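Local structure of putative glutathionylspermidine synthase (Methylobacillus flagellatus, 3N6X) at residues H198-L203 with A236-Q241; Q109-A114 with I331-G336; N257-R262 with L299-N304. The protein probably acts as an ATP-dependent ligase of the circularly permuted ATP-grasp type, putatively a glutathionylspermidine synthase. All coordinates share one frame; numbering follows the deposited sequence.

Contact 1: H198-L203 with A236-Q241; sequences HYPQVL and AFIAQQ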
# COMPACT_ATOMS: atom_id res chain seq x y z
N HIS A 198 -17.65 1.73 2.66
CA HIS A 198 -18.21 0.89 1.60
C HIS A 198 -17.10 0.10 0.85
O HIS A 198 -17.41 -0.71 -0.03
CB HIS A 198 -19.02 1.74 0.62
CG HIS A 198 -18.24 2.85 -0.03
ND1 HIS A 198 -17.67 3.86 0.73
CD2 HIS A 198 -17.99 3.08 -1.33
CE1 HIS A 198 -17.09 4.67 -0.14
NE2 HIS A 198 -17.25 4.24 -1.39
N TYR A 199 -15.81 0.33 1.21
CA TYR A 199 -14.65 -0.34 0.61
C TYR A 199 -14.83 -1.87 0.52
O TYR A 199 -14.77 -2.39 -0.58
CB TYR A 199 -13.32 0.04 1.33
CG TYR A 199 -12.12 -0.75 0.86
CD1 TYR A 199 -11.86 -2.04 1.35
CD2 TYR A 199 -11.25 -0.24 -0.11
CE1 TYR A 199 -10.80 -2.80 0.87
CE2 TYR A 199 -10.16 -0.98 -0.57
CZ TYR A 199 -9.95 -2.27 -0.09
OH TYR A 199 -8.89 -3.01 -0.54
N PRO A 200 -15.14 -2.60 1.64
CA PRO A 200 -15.30 -4.07 1.54
C PRO A 200 -16.33 -4.55 0.53
O PRO A 200 -16.11 -5.57 -0.12
CB PRO A 200 -15.67 -4.46 2.97
CG PRO A 200 -15.04 -3.43 3.81
CD PRO A 200 -15.22 -2.16 3.05
N GLN A 201 -17.44 -3.81 0.37
CA GLN A 201 -18.48 -4.18 -0.58
C GLN A 201 -18.09 -3.83 -2.01
O GLN A 201 -18.45 -4.57 -2.93
CB GLN A 201 -19.84 -3.58 -0.18
CG GLN A 201 -20.47 -4.27 1.03
CD GLN A 201 -20.66 -5.76 0.85
OE1 GLN A 201 -21.20 -6.24 -0.16
NE2 GLN A 201 -20.25 -6.53 1.83
N VAL A 202 -17.30 -2.76 -2.20
CA VAL A 202 -16.74 -2.41 -3.52
C VAL A 202 -15.74 -3.53 -3.91
O VAL A 202 -15.79 -4.05 -5.02
CB VAL A 202 -16.06 -1.01 -3.54
CG1 VAL A 202 -15.30 -0.77 -4.86
CG2 VAL A 202 -17.09 0.11 -3.29
N LEU A 203 -14.90 -3.96 -2.95
CA LEU A 203 -13.94 -5.04 -3.20
C LEU A 203 -14.64 -6.38 -3.52
O LEU A 203 -14.28 -7.04 -4.48
CB LEU A 203 -12.95 -5.19 -2.02
CG LEU A 203 -12.02 -6.43 -2.05
CD1 LEU A 203 -11.14 -6.41 -3.30
CD2 LEU A 203 -11.16 -6.51 -0.78
N ALA A 236 -9.49 -11.52 8.91
CA ALA A 236 -10.74 -11.85 9.57
C ALA A 236 -11.72 -10.66 9.49
O ALA A 236 -12.89 -10.86 9.14
CB ALA A 236 -10.48 -12.24 11.03
N PHE A 237 -11.20 -9.43 9.73
CA PHE A 237 -11.98 -8.19 9.68
C PHE A 237 -12.55 -7.91 8.28
O PHE A 237 -13.77 -7.72 8.16
CB PHE A 237 -11.13 -6.99 10.19
CG PHE A 237 -11.74 -5.62 9.95
CD1 PHE A 237 -12.80 -5.16 10.74
CD2 PHE A 237 -11.26 -4.79 8.94
CE1 PHE A 237 -13.37 -3.89 10.52
CE2 PHE A 237 -11.83 -3.52 8.72
CZ PHE A 237 -12.88 -3.08 9.52
N ILE A 238 -11.70 -7.92 7.21
CA ILE A 238 -12.18 -7.66 5.87
C ILE A 238 -13.18 -8.73 5.38
O ILE A 238 -14.22 -8.38 4.83
CB ILE A 238 -11.03 -7.29 4.86
CG1 ILE A 238 -11.56 -6.49 3.65
CG2 ILE A 238 -10.21 -8.49 4.43
CD1 ILE A 238 -11.75 -5.03 3.92
N ALA A 239 -12.91 -10.02 5.67
CA ALA A 239 -13.83 -11.12 5.31
C ALA A 239 -15.19 -10.96 6.02
O ALA A 239 -16.25 -11.14 5.40
CB ALA A 239 -13.20 -12.47 5.67
N GLN A 240 -15.17 -10.56 7.30
CA GLN A 240 -16.40 -10.31 8.06
C GLN A 240 -17.13 -9.10 7.46
O GLN A 240 -18.32 -9.20 7.17
CB GLN A 240 -16.09 -10.11 9.56
CG GLN A 240 -17.33 -10.07 10.46
CD GLN A 240 -17.88 -8.67 10.61
OE1 GLN A 240 -17.14 -7.67 10.68
NE2 GLN A 240 -19.21 -8.56 10.65
N GLN A 241 -16.40 -7.99 7.18
CA GLN A 241 -16.97 -6.79 6.54
C GLN A 241 -17.57 -7.12 5.16
O GLN A 241 -18.57 -6.51 4.76
CB GLN A 241 -15.90 -5.69 6.40
CG GLN A 241 -15.59 -4.96 7.70
CD GLN A 241 -16.81 -4.32 8.31
OE1 GLN A 241 -17.54 -3.54 7.67
NE2 GLN A 241 -17.10 -4.68 9.54

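Contact 2: Q109-A114 with I331-G336; sequences QEIIKA and IRFYLG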
# COMPACT_ATOMS: atom_id res chain seq x y z
N GLN A 109 5.33 -10.20 -24.61
CA GLN A 109 6.52 -9.47 -24.13
C GLN A 109 6.94 -8.36 -25.11
O GLN A 109 8.12 -8.20 -25.39
CB GLN A 109 7.68 -10.43 -23.82
CG GLN A 109 7.30 -11.48 -22.77
CD GLN A 109 8.38 -12.48 -22.48
OE1 GLN A 109 9.26 -12.74 -23.29
NE2 GLN A 109 8.30 -13.12 -21.31
N GLU A 110 5.94 -7.60 -25.61
CA GLU A 110 6.13 -6.51 -26.57
C GLU A 110 7.10 -5.43 -26.05
O GLU A 110 7.88 -4.89 -26.84
CB GLU A 110 4.79 -5.87 -26.98
CG GLU A 110 3.87 -6.77 -27.80
CD GLU A 110 4.39 -7.33 -29.12
OE1 GLU A 110 5.39 -6.79 -29.66
OE2 GLU A 110 3.77 -8.29 -29.64
N ILE A 111 7.03 -5.10 -24.73
CA ILE A 111 7.88 -4.07 -24.12
C ILE A 111 9.37 -4.50 -24.09
O ILE A 111 10.24 -3.64 -24.07
CB ILE A 111 7.35 -3.62 -22.73
CG1 ILE A 111 7.95 -2.24 -22.31
CG2 ILE A 111 7.58 -4.72 -21.64
CD1 ILE A 111 7.16 -1.42 -21.25
N ILE A 112 9.64 -5.83 -24.04
CA ILE A 112 11.02 -6.35 -24.05
C ILE A 112 11.55 -6.32 -25.50
O ILE A 112 12.65 -5.81 -25.74
CB ILE A 112 11.13 -7.76 -23.40
CG1 ILE A 112 10.66 -7.72 -21.90
CG2 ILE A 112 12.57 -8.29 -23.51
CD1 ILE A 112 10.55 -9.13 -21.19
N LYS A 113 10.71 -6.77 -26.47
CA LYS A 113 11.06 -6.75 -27.90
C LYS A 113 11.30 -5.33 -28.41
O LYS A 113 12.10 -5.14 -29.32
CB LYS A 113 9.96 -7.45 -28.74
CG LYS A 113 9.77 -8.92 -28.38
CD LYS A 113 8.54 -9.52 -29.05
CE LYS A 113 8.49 -11.02 -28.85
NZ LYS A 113 7.20 -11.59 -29.31
N ALA A 114 10.60 -4.31 -27.81
CA ALA A 114 10.77 -2.90 -28.17
C ALA A 114 12.04 -2.28 -27.52
O ALA A 114 12.35 -1.11 -27.77
CB ALA A 114 9.53 -2.10 -27.80
N ILE A 331 3.88 3.43 -18.61
CA ILE A 331 2.78 4.37 -18.85
C ILE A 331 2.85 4.92 -20.30
O ILE A 331 1.88 4.82 -21.03
CB ILE A 331 2.73 5.50 -17.77
CG1 ILE A 331 2.39 4.93 -16.37
CG2 ILE A 331 1.73 6.61 -18.17
CD1 ILE A 331 2.90 5.77 -15.18
N ARG A 332 4.04 5.37 -20.73
CA ARG A 332 4.27 5.85 -22.11
C ARG A 332 4.03 4.76 -23.13
O ARG A 332 3.31 4.99 -24.09
CB ARG A 332 5.69 6.42 -22.26
CG ARG A 332 5.98 7.57 -21.32
CD ARG A 332 7.34 8.16 -21.54
NE ARG A 332 7.45 9.44 -20.84
CZ ARG A 332 8.16 9.64 -19.74
NH1 ARG A 332 8.91 8.66 -19.25
NH2 ARG A 332 8.17 10.82 -19.15
N PHE A 333 4.57 3.54 -22.89
CA PHE A 333 4.43 2.42 -23.84
C PHE A 333 2.98 1.89 -23.96
O PHE A 333 2.49 1.75 -25.08
CB PHE A 333 5.42 1.28 -23.49
CG PHE A 333 5.45 0.13 -24.48
CD1 PHE A 333 6.14 0.24 -25.69
CD2 PHE A 333 4.78 -1.06 -24.20
CE1 PHE A 333 6.17 -0.83 -26.60
CE2 PHE A 333 4.81 -2.12 -25.11
CZ PHE A 333 5.50 -2.00 -26.31
N TYR A 334 2.33 1.57 -22.84
CA TYR A 334 0.99 0.97 -22.89
C TYR A 334 -0.12 1.94 -23.09
O TYR A 334 -1.14 1.58 -23.68
CB TYR A 334 0.72 0.11 -21.63
CG TYR A 334 1.69 -1.04 -21.51
CD1 TYR A 334 1.68 -2.09 -22.42
CD2 TYR A 334 2.64 -1.07 -20.49
CE1 TYR A 334 2.58 -3.15 -22.32
CE2 TYR A 334 3.58 -2.09 -20.41
CZ TYR A 334 3.54 -3.14 -21.32
OH TYR A 334 4.44 -4.16 -21.20
N LEU A 335 -0.00 3.14 -22.50
CA LEU A 335 -1.10 4.09 -22.52
C LEU A 335 -0.89 5.26 -23.48
O LEU A 335 -1.84 6.01 -23.72
CB LEU A 335 -1.39 4.60 -21.10
CG LEU A 335 -1.70 3.52 -20.05
CD1 LEU A 335 -1.66 4.11 -18.66
CD2 LEU A 335 -3.07 2.90 -20.31
N GLY A 336 0.34 5.42 -23.98
CA GLY A 336 0.69 6.53 -24.87
C GLY A 336 0.53 7.88 -24.19
O GLY A 336 0.18 8.87 -24.84

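Contact 3: N257-R262 with L299-N304; sequences NAVYMR and LSVYRN. With SO4 (sulfate ion), chain C.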
# COMPACT_ATOMS: atom_id res chain seq x y z
N ASN A 257 -10.52 -30.06 -12.08
CA ASN A 257 -10.40 -28.65 -12.46
C ASN A 257 -11.35 -27.72 -11.71
O ASN A 257 -11.92 -26.79 -12.28
CB ASN A 257 -10.53 -28.47 -13.98
CG ASN A 257 -9.88 -27.21 -14.48
OD1 ASN A 257 -8.89 -26.74 -13.91
ND2 ASN A 257 -10.43 -26.62 -15.53
N ALA A 258 -11.49 -27.95 -10.41
CA ALA A 258 -12.34 -27.13 -9.58
C ALA A 258 -11.82 -27.15 -8.16
O ALA A 258 -11.13 -28.09 -7.77
CB ALA A 258 -13.78 -27.63 -9.62
N VAL A 259 -12.13 -26.10 -7.41
CA VAL A 259 -11.74 -25.98 -6.00
C VAL A 259 -13.02 -26.02 -5.21
O VAL A 259 -14.01 -25.36 -5.59
CB VAL A 259 -10.94 -24.66 -5.74
CG1 VAL A 259 -10.59 -24.49 -4.26
CG2 VAL A 259 -9.67 -24.62 -6.60
N TYR A 260 -13.03 -26.80 -4.12
CA TYR A 260 -14.21 -26.94 -3.28
C TYR A 260 -13.92 -26.55 -1.87
O TYR A 260 -12.81 -26.75 -1.38
CB TYR A 260 -14.71 -28.40 -3.31
CG TYR A 260 -15.21 -28.83 -4.67
CD1 TYR A 260 -16.53 -28.62 -5.05
CD2 TYR A 260 -14.35 -29.41 -5.60
CE1 TYR A 260 -16.98 -28.94 -6.33
CE2 TYR A 260 -14.80 -29.76 -6.87
CZ TYR A 260 -16.11 -29.51 -7.23
OH TYR A 260 -16.56 -29.85 -8.48
N MSE A 261 -14.93 -26.02 -1.18
CA MSE A 261 -14.84 -25.73 0.24
C MSE A 261 -15.60 -26.82 0.99
O MSE A 261 -16.68 -27.22 0.56
CB MSE A 261 -15.43 -24.35 0.54
CG MSE A 261 -15.27 -23.93 2.01
SE MSE A 261 -16.17 -22.26 2.41
CE MSE A 261 -17.57 -22.31 1.11
N ARG A 262 -15.01 -27.35 2.08
CA ARG A 262 -15.64 -28.40 2.89
C ARG A 262 -16.78 -27.82 3.73
O ARG A 262 -16.57 -26.85 4.47
CB ARG A 262 -14.62 -29.06 3.84
CG ARG A 262 -13.33 -29.54 3.17
CD ARG A 262 -12.41 -30.18 4.20
NE ARG A 262 -11.03 -30.28 3.73
CZ ARG A 262 -10.57 -31.27 2.97
NH1 ARG A 262 -11.38 -32.25 2.59
NH2 ARG A 262 -9.31 -31.28 2.57
N LEU A 299 -2.75 -24.21 -8.33
CA LEU A 299 -2.18 -23.53 -9.48
C LEU A 299 -2.70 -24.09 -10.81
O LEU A 299 -3.05 -23.31 -11.70
CB LEU A 299 -0.64 -23.55 -9.43
CG LEU A 299 0.05 -22.79 -10.59
CD1 LEU A 299 -0.25 -21.27 -10.53
CD2 LEU A 299 1.53 -23.07 -10.60
N SER A 300 -2.80 -25.43 -10.92
CA SER A 300 -3.33 -26.10 -12.13
C SER A 300 -4.79 -25.69 -12.45
O SER A 300 -5.12 -25.49 -13.62
CB SER A 300 -3.22 -27.62 -11.99
OG SER A 300 -3.89 -28.29 -13.05
N VAL A 301 -5.66 -25.58 -11.41
CA VAL A 301 -7.07 -25.17 -11.58
C VAL A 301 -7.13 -23.71 -12.12
O VAL A 301 -7.93 -23.40 -13.00
CB VAL A 301 -7.88 -25.32 -10.25
CG1 VAL A 301 -9.34 -24.92 -10.44
CG2 VAL A 301 -7.80 -26.75 -9.73
N TYR A 302 -6.29 -22.85 -11.56
CA TYR A 302 -6.19 -21.45 -11.94
C TYR A 302 -5.68 -21.32 -13.38
O TYR A 302 -6.30 -20.63 -14.19
CB TYR A 302 -5.26 -20.71 -10.95
CG TYR A 302 -5.04 -19.25 -11.27
CD1 TYR A 302 -6.12 -18.40 -11.55
CD2 TYR A 302 -3.77 -18.68 -11.19
CE1 TYR A 302 -5.93 -17.04 -11.78
CE2 TYR A 302 -3.57 -17.32 -11.39
CZ TYR A 302 -4.65 -16.50 -11.70
OH TYR A 302 -4.46 -15.16 -11.89
N ARG A 303 -4.59 -22.05 -13.72
CA ARG A 303 -4.02 -22.05 -15.07
C ARG A 303 -5.01 -22.58 -16.11
O ARG A 303 -4.97 -22.14 -17.25
CB ARG A 303 -2.73 -22.90 -15.11
CG ARG A 303 -1.49 -22.22 -14.49
CD ARG A 303 -0.27 -23.14 -14.42
NE ARG A 303 -0.20 -24.07 -15.56
CZ ARG A 303 0.35 -23.77 -16.73
NH1 ARG A 303 0.90 -22.58 -16.94
NH2 ARG A 303 0.35 -24.66 -17.72
N ASN A 304 -5.95 -23.48 -15.69
CA ASN A 304 -6.95 -24.09 -16.59
C ASN A 304 -8.36 -23.49 -16.50
O ASN A 304 -9.31 -24.07 -17.04
CB ASN A 304 -6.97 -25.61 -16.46
CG ASN A 304 -5.72 -26.25 -17.01
OD1 ASN A 304 -5.57 -26.40 -18.21
ND2 ASN A 304 -4.78 -26.57 -16.15
S SO4 C . -1.29 -27.92 -15.73
O1 SO4 C . -1.41 -26.76 -14.85
O2 SO4 C . -1.72 -27.56 -17.09
O3 SO4 C . 0.11 -28.37 -15.76
O4 SO4 C . -2.15 -29.02 -15.23
O HOH W 1 -6.85 -28.58 -13.53

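Contact 1: H198-L203 with A236-Q241
Pro200 and Gln241 mark the nearest approach of two steeply crossed helices, 199-203 and 236-241, whose axes pass 9.4 Å apart at an angle of -76°. CG of the proline ring touches Gln241 CB at 3.5 Å, the two side chains lying side by side and pointing the same way. Gln241 CG lies over one face of the Phe237 ring of its own helix, toward the rim. CD1 of Ile238, described here for one of two modelled conformers, occupies the angle between two residues of the partner helix. It lies 3.7 Å from Pro200 CG and meets the Tyr199 ring at its edge, 3.9 Å from CE1, the two side chains crossing at about a right angle. Tyr199 CG stands anti to the backbone N (chi1 173°), which carries the ring out beside Ile238. On the exposed flank, Gln201 NE2 makes a weak hydrogen bond of 3.4 Å to Gln241 O, and its stronger partner is the carbonyl of Met242. The amide thus spans two carbonyls at the C-terminal end of the second helix. Ile238 also touches Leu222 of strand 220-223. Helix 232-242 links that strand to its parallel neighbour 245-247, a beta-alpha-beta crossover.

Contact 2: Q109-A114 with I331-G336
Ile111 and Phe333 form the tight half of this contact between a short helical turn, 110-113, and the last turn of helix 327-335. The isoleucine lies against the phenyl ring with its backbone as well as its side chain. Its CA stands over the face, 4.2 Å from the Phe333 centroid and 28° off the normal, a CH-pi contact, and CG1 lies above the same ring toward the rim. With its CG anti to the backbone N (chi1 -175°), Phe333 directs this ring at the short helix. Tyr334 closes in at about a right angle to the isoleucine: its CE2 is 3.7 Å from Ile111 CD1, and its OH lies only 3.2 Å from Ile111 CG2. That hydroxyl is hydrogen-bonded to Asp104 OD2, which also accepts from Ile111 N, so one carboxylate oxygen ties both partners together. The solvent side is looser. Glu110 CB lies at the edge of the Phe333 ring, 4.0 Å from CZ, while the carboxylate turns away, and the exposed Ala114 adds a single methyl, its CB 3.8 Å from Phe333 CE1. An alanine in place of Phe333 would probably open a gap beside Ile111, costing it the CH-pi contact and leaving the Ala114 methyl without its aromatic partner. Behind the contact runs the long helix 81-105, touched by Tyr334 at Phe101 and by Ile331 at Gln93 and Ala97; the chain just after the short helix also takes part, for Ile111 shares a backbone hydrogen bond with Val117, and Phe333 meets Ile116.

Contact 3: N257-R262 with L299-N304
The carboxamides of Asn257 and Asn304 stand nearly perpendicular, their planes 79° apart, and each donates a hydrogen bond close to its own plane. Asn257 ND2 gives its hydrogen to the backbone O of Asn304 at 3.2 Å, in a nearly straight bond; seen from the acceptor, the donor sits well above the carbonyl plane, 61° out of it. OD1 of the same Asn257 amide lies 3.4 Å from Asn304 CB and accepts from a water at 2.8 Å, which also donates to Ser300 OG. The Asn304 amide folds back on its own helix, ND2 bonding Ser300 O at 2.8 Å near the C-terminal end.

Asn257, with positive phi, lies in the turn of a beta-hairpin joining strands 252-254 and 259-261, while helix 298-303 belongs to the crossover from strand 268-275 to its parallel neighbour 308-310; the contact thus lays the hairpin turn against a crossover helix. A sulfate, probably from the crystallisation liquor, bridges residues of the helix end. Its O1 meets the guanidinium of Arg303 at the edge, in plane, 3.0 Å from NE, and its O4 accepts from Ser300 OG at 2.9 Å; Asn304 ND2 adds a weak bond. A second sulfate forms a salt bridge with Arg303 NH2. Val301 CG1 packs on Val259 CG2 at 3.9 Å, and Val301 also touches Val254 of the hairpin.

Contacts 1 and 3 share a mixed sheet through helix 232-242, helix 298-303 and strand 259-261, while helix 199-209 also touches strands of the nine-stranded sheet. Their centres lie 24 Å apart and their nearest atoms about 11 Å, in series along the chain. The loop closed by contact 2 contains both others. Its centre is 35 Å from that of contact 1 and 32 Å from that of contact 3, with nearest atoms about 20 Å and 13 Å apart, so the three do not touch. None of the three can be tied to a catalytic site on the present evidence; the sulfates at contact 3, like the glycerols near contacts 1 and 2, probably come from the crystallisation liquor.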